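Local coordinates for protein putative TetR transcriptional regulator (Rhodococcus sp., PDB 2I10) that probably binds DNA as a transcriptional regulator of the TetR family and is seen here with p-nitrophenol bound, at residues Glu85-Leu88 / Asp89-Gly93; Ser177-Arg181 / Glu182-Ala186. One frame throughout, in Å; residues are numbered along the deposited sequence.

Interaction 1 (Glu85-Leu88 / Asp89-Gly93); sequences EAVL and DFLTG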
ATOM      1  N   GLU B  85       5.360  19.506 -11.046  1.00 35.04           N
ATOM      2  CA  GLU B  85       3.957  19.536 -11.499  1.00 36.56           C
ATOM      3  C   GLU B  85       3.482  18.206 -12.062  1.00 35.41           C
ATOM      4  O   GLU B  85       2.305  17.833 -11.865  1.00 35.55           O
ATOM      5  CB  GLU B  85       3.725  20.629 -12.548  1.00 36.90           C
ATOM      6  CG  GLU B  85       2.273  21.033 -12.661  1.00 39.85           C
ATOM      7  CD  GLU B  85       1.989  22.101 -13.731  1.00 41.50           C
ATOM      8  OE1 GLU B  85       2.878  22.952 -14.043  1.00 45.69           O
ATOM      9  OE2 GLU B  85       0.829  22.105 -14.225  1.00 46.49           O
ATOM     10  N   ALA B  86       4.382  17.501 -12.756  1.00 34.02           N
ATOM     11  CA  ALA B  86       4.118  16.146 -13.291  1.00 33.83           C
ATOM     12  C   ALA B  86       3.707  15.168 -12.181  1.00 32.54           C
ATOM     13  O   ALA B  86       2.641  14.537 -12.232  1.00 32.32           O
ATOM     14  CB  ALA B  86       5.352  15.595 -14.063  1.00 33.00           C
ATOM     15  N   VAL B  87       4.575  15.056 -11.188  1.00 31.70           N
ATOM     16  CA  VAL B  87       4.343  14.222 -10.005  1.00 29.16           C
ATOM     17  C   VAL B  87       3.101  14.652  -9.180  1.00 30.10           C
ATOM     18  O   VAL B  87       2.298  13.786  -8.778  1.00 27.55           O
ATOM     19  CB  VAL B  87       5.628  14.100  -9.208  1.00 29.90           C
ATOM     20  CG1 VAL B  87       5.384  13.499  -7.789  1.00 27.27           C
ATOM     21  CG2 VAL B  87       6.656  13.252 -10.046  1.00 28.30           C
ATOM     22  N   LEU B  88       2.950  15.966  -8.972  1.00 30.16           N
ATOM     23  CA  LEU B  88       1.792  16.534  -8.303  1.00 31.60           C
ATOM     24  C   LEU B  88       0.458  16.123  -8.964  1.00 32.90           C
ATOM     25  O   LEU B  88      -0.467  15.641  -8.274  1.00 33.17           O
ATOM     26  CB  LEU B  88       1.912  18.064  -8.188  1.00 31.57           C
ATOM     27  CG  LEU B  88       0.622  18.743  -7.704  1.00 32.30           C
ATOM     28  CD1 LEU B  88       0.412  18.595  -6.197  1.00 31.54           C
ATOM     29  CD2 LEU B  88       0.627  20.215  -8.046  1.00 34.29           C
ATOM     30  N   ASP B  89       0.368  16.356 -10.276  1.00 32.93           N
ATOM     31  CA  ASP B  89      -0.740  15.957 -11.128  1.00 33.64           C
ATOM     32  C   ASP B  89      -1.003  14.467 -10.968  1.00 31.82           C
ATOM     33  O   ASP B  89      -2.114  14.046 -10.710  1.00 32.00           O
ATOM     34  CB  ASP B  89      -0.279  16.145 -12.566  1.00 35.14           C
ATOM     35  CG  ASP B  89      -1.220  16.924 -13.415  1.00 41.04           C
ATOM     36  OD1 ASP B  89      -1.379  18.151 -13.116  1.00 46.28           O
ATOM     37  OD2 ASP B  89      -1.736  16.328 -14.425  1.00 44.32           O
ATOM     38  N   PHE B  90       0.031  13.660 -11.153  1.00 30.61           N
ATOM     39  CA  PHE B  90      -0.108  12.230 -11.000  1.00 30.24           C
ATOM     40  C   PHE B  90      -0.658  11.790  -9.623  1.00 30.17           C
ATOM     41  O   PHE B  90      -1.596  10.962  -9.525  1.00 29.86           O
ATOM     42  CB  PHE B  90       1.202  11.524 -11.243  1.00 30.72           C
ATOM     43  CG  PHE B  90       1.045  10.059 -11.286  1.00 31.26           C
ATOM     44  CD1 PHE B  90       0.134   9.488 -12.191  1.00 34.09           C
ATOM     45  CD2 PHE B  90       1.743   9.239 -10.417  1.00 33.46           C
ATOM     46  CE1 PHE B  90      -0.072   8.114 -12.218  1.00 32.02           C
ATOM     47  CE2 PHE B  90       1.557   7.872 -10.455  1.00 34.36           C
ATOM     48  CZ  PHE B  90       0.655   7.305 -11.344  1.00 33.71           C
ATOM     49  N   LEU B  91      -0.072  12.331  -8.570  1.00 30.12           N
ATOM     50  CA  LEU B  91      -0.440  11.890  -7.206  1.00 30.57           C
ATOM     51  C   LEU B  91      -1.841  12.294  -6.823  1.00 31.73           C
ATOM     52  O   LEU B  91      -2.602  11.459  -6.286  1.00 33.56           O
ATOM     53  CB  LEU B  91       0.586  12.344  -6.143  1.00 29.07           C
ATOM     54  CG  LEU B  91       1.983  11.765  -6.194  1.00 27.20           C
ATOM     55  CD1 LEU B  91       2.834  12.361  -5.005  1.00 25.12           C
ATOM     56  CD2 LEU B  91       2.020  10.217  -6.221  1.00 23.99           C
ATOM     57  N   THR B  92      -2.217  13.554  -7.094  1.00 32.17           N
ATOM     58  CA  THR B  92      -3.586  14.012  -6.844  1.00 31.63           C
ATOM     59  C   THR B  92      -4.665  13.318  -7.739  1.00 32.54           C
ATOM     60  O   THR B  92      -5.797  13.089  -7.305  1.00 32.77           O
ATOM     61  CB  THR B  92      -3.746  15.549  -7.008  1.00 32.33           C
ATOM     62  OG1 THR B  92      -3.452  15.922  -8.360  1.00 31.20           O
ATOM     63  CG2 THR B  92      -2.866  16.327  -6.052  1.00 31.16           C
ATOM     64  N   GLY B  93      -4.314  13.016  -8.982  1.00 32.59           N
ATOM     65  CA  GLY B  93      -5.164  12.240  -9.885  1.00 33.38           C
ATOM     66  C   GLY B  93      -5.433  10.827  -9.357  1.00 33.04           C
ATOM     67  O   GLY B  93      -6.554  10.331  -9.446  1.00 32.43           O
TER

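Interaction 2 (Ser177-Arg181 / Glu182-Ala186); sequences SGAPR and EELTA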
ATOM      1  N   SER B 177      -8.254   2.247   3.280  1.00 30.76           N
ATOM      2  CA  SER B 177      -8.553   2.127   4.698  1.00 33.43           C
ATOM      3  C   SER B 177      -9.609   3.159   5.084  1.00 33.27           C
ATOM      4  O   SER B 177     -10.138   3.138   6.167  1.00 33.79           O
ATOM      5  CB  SER B 177      -7.265   2.250   5.529  1.00 33.28           C
ATOM      6  OG  SER B 177      -6.298   1.271   5.080  1.00 37.98           O
ATOM      7  N   GLY B 178      -9.957   4.049   4.167  1.00 33.80           N
ATOM      8  CA  GLY B 178     -11.090   4.923   4.424  1.00 34.55           C
ATOM      9  C   GLY B 178     -10.737   6.341   4.786  1.00 34.98           C
ATOM     10  O   GLY B 178     -11.580   7.079   5.295  1.00 35.89           O
ATOM     11  N   ALA B 179      -9.509   6.748   4.490  1.00 35.29           N
ATOM     12  CA  ALA B 179      -9.087   8.113   4.744  1.00 36.31           C
ATOM     13  C   ALA B 179      -9.987   9.095   3.982  1.00 37.27           C
ATOM     14  O   ALA B 179     -10.335   8.838   2.816  1.00 36.57           O
ATOM     15  CB  ALA B 179      -7.593   8.298   4.342  1.00 35.61           C
ATOM     16  N   PRO B 180     -10.375  10.216   4.632  1.00 38.37           N
ATOM     17  CA  PRO B 180     -11.195  11.224   3.954  1.00 39.64           C
ATOM     18  C   PRO B 180     -10.470  11.759   2.725  1.00 40.77           C
ATOM     19  O   PRO B 180      -9.229  11.885   2.733  1.00 39.75           O
ATOM     20  CB  PRO B 180     -11.345  12.347   4.999  1.00 39.16           C
ATOM     21  CG  PRO B 180     -11.041  11.739   6.288  1.00 39.18           C
ATOM     22  CD  PRO B 180     -10.081  10.599   6.027  1.00 38.94           C
ATOM     23  N   ARG B 181     -11.236  12.060   1.681  1.00 42.16           N
ATOM     24  CA  ARG B 181     -10.639  12.474   0.408  1.00 44.05           C
ATOM     25  C   ARG B 181      -9.902  13.824   0.457  1.00 43.30           C
ATOM     26  O   ARG B 181      -8.821  13.939  -0.121  1.00 43.34           O
ATOM     27  CB  ARG B 181     -11.671  12.351  -0.741  1.00 45.64           C
ATOM     28  CG  ARG B 181     -11.912  13.581  -1.644  1.00 49.77           C
ATOM     29  CD  ARG B 181     -11.200  13.497  -3.000  1.00 55.61           C
ATOM     30  NE  ARG B 181     -11.649  12.363  -3.823  1.00 60.71           N
ATOM     31  CZ  ARG B 181     -12.389  12.442  -4.931  1.00 62.17           C
ATOM     32  NH1 ARG B 181     -12.804  13.623  -5.400  1.00 63.30           N
ATOM     33  NH2 ARG B 181     -12.708  11.326  -5.584  1.00 62.00           N
ATOM     34  N   GLU B 182     -10.443  14.838   1.138  1.00 42.93           N
ATOM     35  CA  GLU B 182      -9.777  16.144   1.229  0.50 43.03           C
ATOM     36  C   GLU B 182      -8.444  16.026   1.987  1.00 42.55           C
ATOM     37  O   GLU B 182      -7.427  16.665   1.638  1.00 42.63           O
ATOM     38  CB  GLU B 182     -10.703  17.199   1.864  0.50 43.01           C
ATOM     39  CG  GLU B 182     -12.032  17.415   1.101  0.50 43.87           C
ATOM     40  CD  GLU B 182     -12.919  18.527   1.671  0.50 43.95           C
ATOM     41  OE1 GLU B 182     -12.404  19.444   2.356  0.50 44.72           O
ATOM     42  OE2 GLU B 182     -14.147  18.485   1.419  0.50 45.05           O
ATOM     43  N   GLU B 183      -8.456  15.206   3.026  1.00 41.16           N
ATOM     44  CA  GLU B 183      -7.250  14.923   3.779  1.00 40.07           C
ATOM     45  C   GLU B 183      -6.199  14.175   2.928  1.00 39.05           C
ATOM     46  O   GLU B 183      -4.992  14.470   3.005  1.00 38.11           O
ATOM     47  CB  GLU B 183      -7.624  14.096   4.990  1.00 40.77           C
ATOM     48  CG  GLU B 183      -6.507  13.820   5.936  1.00 41.40           C
ATOM     49  CD  GLU B 183      -7.016  13.266   7.247  1.00 40.19           C
ATOM     50  OE1 GLU B 183      -7.979  13.824   7.789  1.00 42.39           O
ATOM     51  OE2 GLU B 183      -6.435  12.285   7.739  1.00 41.48           O
ATOM     52  N   LEU B 184      -6.637  13.194   2.145  1.00 37.74           N
ATOM     53  CA  LEU B 184      -5.704  12.430   1.311  1.00 38.17           C
ATOM     54  C   LEU B 184      -5.118  13.289   0.185  1.00 36.81           C
ATOM     55  O   LEU B 184      -3.936  13.162  -0.168  1.00 37.76           O
ATOM     56  CB  LEU B 184      -6.356  11.143   0.758  1.00 38.01           C
ATOM     57  CG  LEU B 184      -5.384   9.985   0.549  1.00 41.07           C
ATOM     58  CD1 LEU B 184      -4.552   9.704   1.806  1.00 40.69           C
ATOM     59  CD2 LEU B 184      -6.085   8.720   0.072  1.00 39.07           C
ATOM     60  N   THR B 185      -5.948  14.170  -0.366  1.00 36.03           N
ATOM     61  CA  THR B 185      -5.512  15.116  -1.379  1.00 35.68           C
ATOM     62  C   THR B 185      -4.462  16.067  -0.795  1.00 35.04           C
ATOM     63  O   THR B 185      -3.445  16.326  -1.453  1.00 33.79           O
ATOM     64  CB  THR B 185      -6.731  15.899  -1.943  1.00 36.24           C
ATOM     65  OG1 THR B 185      -7.546  14.991  -2.699  1.00 36.77           O
ATOM     66  CG2 THR B 185      -6.280  17.063  -2.828  1.00 36.07           C
ATOM     67  N   ALA B 186      -4.700  16.570   0.433  1.00 33.44           N
ATOM     68  CA  ALA B 186      -3.700  17.386   1.124  1.00 33.65           C
ATOM     69  C   ALA B 186      -2.402  16.586   1.323  1.00 33.51           C
ATOM     70  O   ALA B 186      -1.323  17.091   1.054  1.00 33.78           O
ATOM     71  CB  ALA B 186      -4.240  17.956   2.458  1.00 34.34           C
TER

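Interaction 1 (Glu85-Leu88 / Asp89-Gly93)
Leu-88 and Thr-92, one turn apart on a helix, are joined twice through a single carbonyl. Thr-92 N donates to Leu-88 O at 3.0 Å along a nearly straight path (171° at the hydrogen), and Thr-92 OG1 donates to the same Leu-88 O, also at 3.0 Å, from the opposite face of the carbonyl plane. With chi1 at 62°, the hydroxyl sits between the backbone N and the carbonyl carbon of its own residue, where it can reach back over the preceding turn. The i to i+4 ladder continues backwards with Leu-91 N to Val-87 O (2.8 Å), Phe-90 N to Ala-86 O and Asp-89 N to Glu-85 O.

Apolar contacts follow the same spacing. Val-87 CG1 meets Leu-91 CD1 at 3.9 Å, the two side chains lying alongside and pointing the same way, while the Leu-88 and Thr-92 side chains cross at a slant, CD1 of Leu-88 lying 4.0 Å from the methyl CG2 of Thr-92.

The acids one turn apart bring like charges near each other, Glu-85 OE2 to Asp-89 OD1 being 4.7 Å, and both form salt bridges to Arg-80, which probably eases their repulsion.

Helix 83-98 is covered on several flanks: Ala-86, Asp-89 and Phe-90 touch helix 71-78, Val-87 reaches helices 121-148 and 157-177, and Leu-88 and Leu-91 pack on helix 181-192.

Interaction 2 (Ser177-Arg181 / Glu182-Ala186)
The flat carboxylate of Glu-183 lies beside the puckered ring of Pro-180, the two side chains pointing the same way. The carboxylate oxygen OE1 of Glu-183 comes to the outer corner of the ring, 4.0 Å from Pro-180 CG. Nearer the backbone, Pro-180 CB is 4.1 Å from Glu-183 CB. Glu-183 gets there with CG anti to its backbone N (chi1 -175°) and an extended chain beyond; its other oxygen, OE2, makes a salt bridge to Arg-162 NE of the second subunit. The guanidinium of Arg-181 leads away from the turn, on a chain bent at chi2 and chi3, and its NE is hydrogen-bonded to Thr-99 OG1.

The segment is the tight connection between two helices. Gly-178, at positive phi (104°), ends helix 157-177 in a Schellman motif, and two residues later Pro-180 takes the N-cap position of helix 181-192. The new helix is secured at once: Leu-184 N donates to Pro-180 O at 3.0 Å, in the carbonyl plane, and Thr-185 N to Arg-181 O at 2.9 Å. Thr-185 OG1 also lies 3.1 Å from Arg-181 O, but a second acceptor competes for the same proton, so this bond stays uncertain. The aliphatic part of Arg-181 crosses that hydroxyl at a slant, with Arg-181 CD 4.0 Å from Thr-185 OG1.

On the inner side, Ala-179 CB touches Leu-184 CD1 at 4.2 Å across the turn. Leu-184 is buried against Leu-171, Glu-174 and Ala-175 of helix 157-177 and against Val-95 of helix 83-98, whereas Ala-179 also packs on Arg-162 of the second subunit.

How the interactions relate
Interactions 1 and 2 lie in series along the chain, their centres 15 Å apart and their nearest atoms about 5 Å apart without touching. Helices 83-98 and 181-192 join them: Leu-88 of interaction 1 packs on Ile-189, and Leu-184 of interaction 2 on Val-95. Both also lean on helix 157-177, through Val-168 and Leu-171 respectively. Their surroundings differ at the dimer level. Interaction 1 touches no other chain, whereas 177-186 meets Arg-131 and Arg-162 of the second subunit, positions that belong to the p-nitrophenol pocket. This is consistent with the TetR family, whose C-terminal helices commonly build the dimer interface.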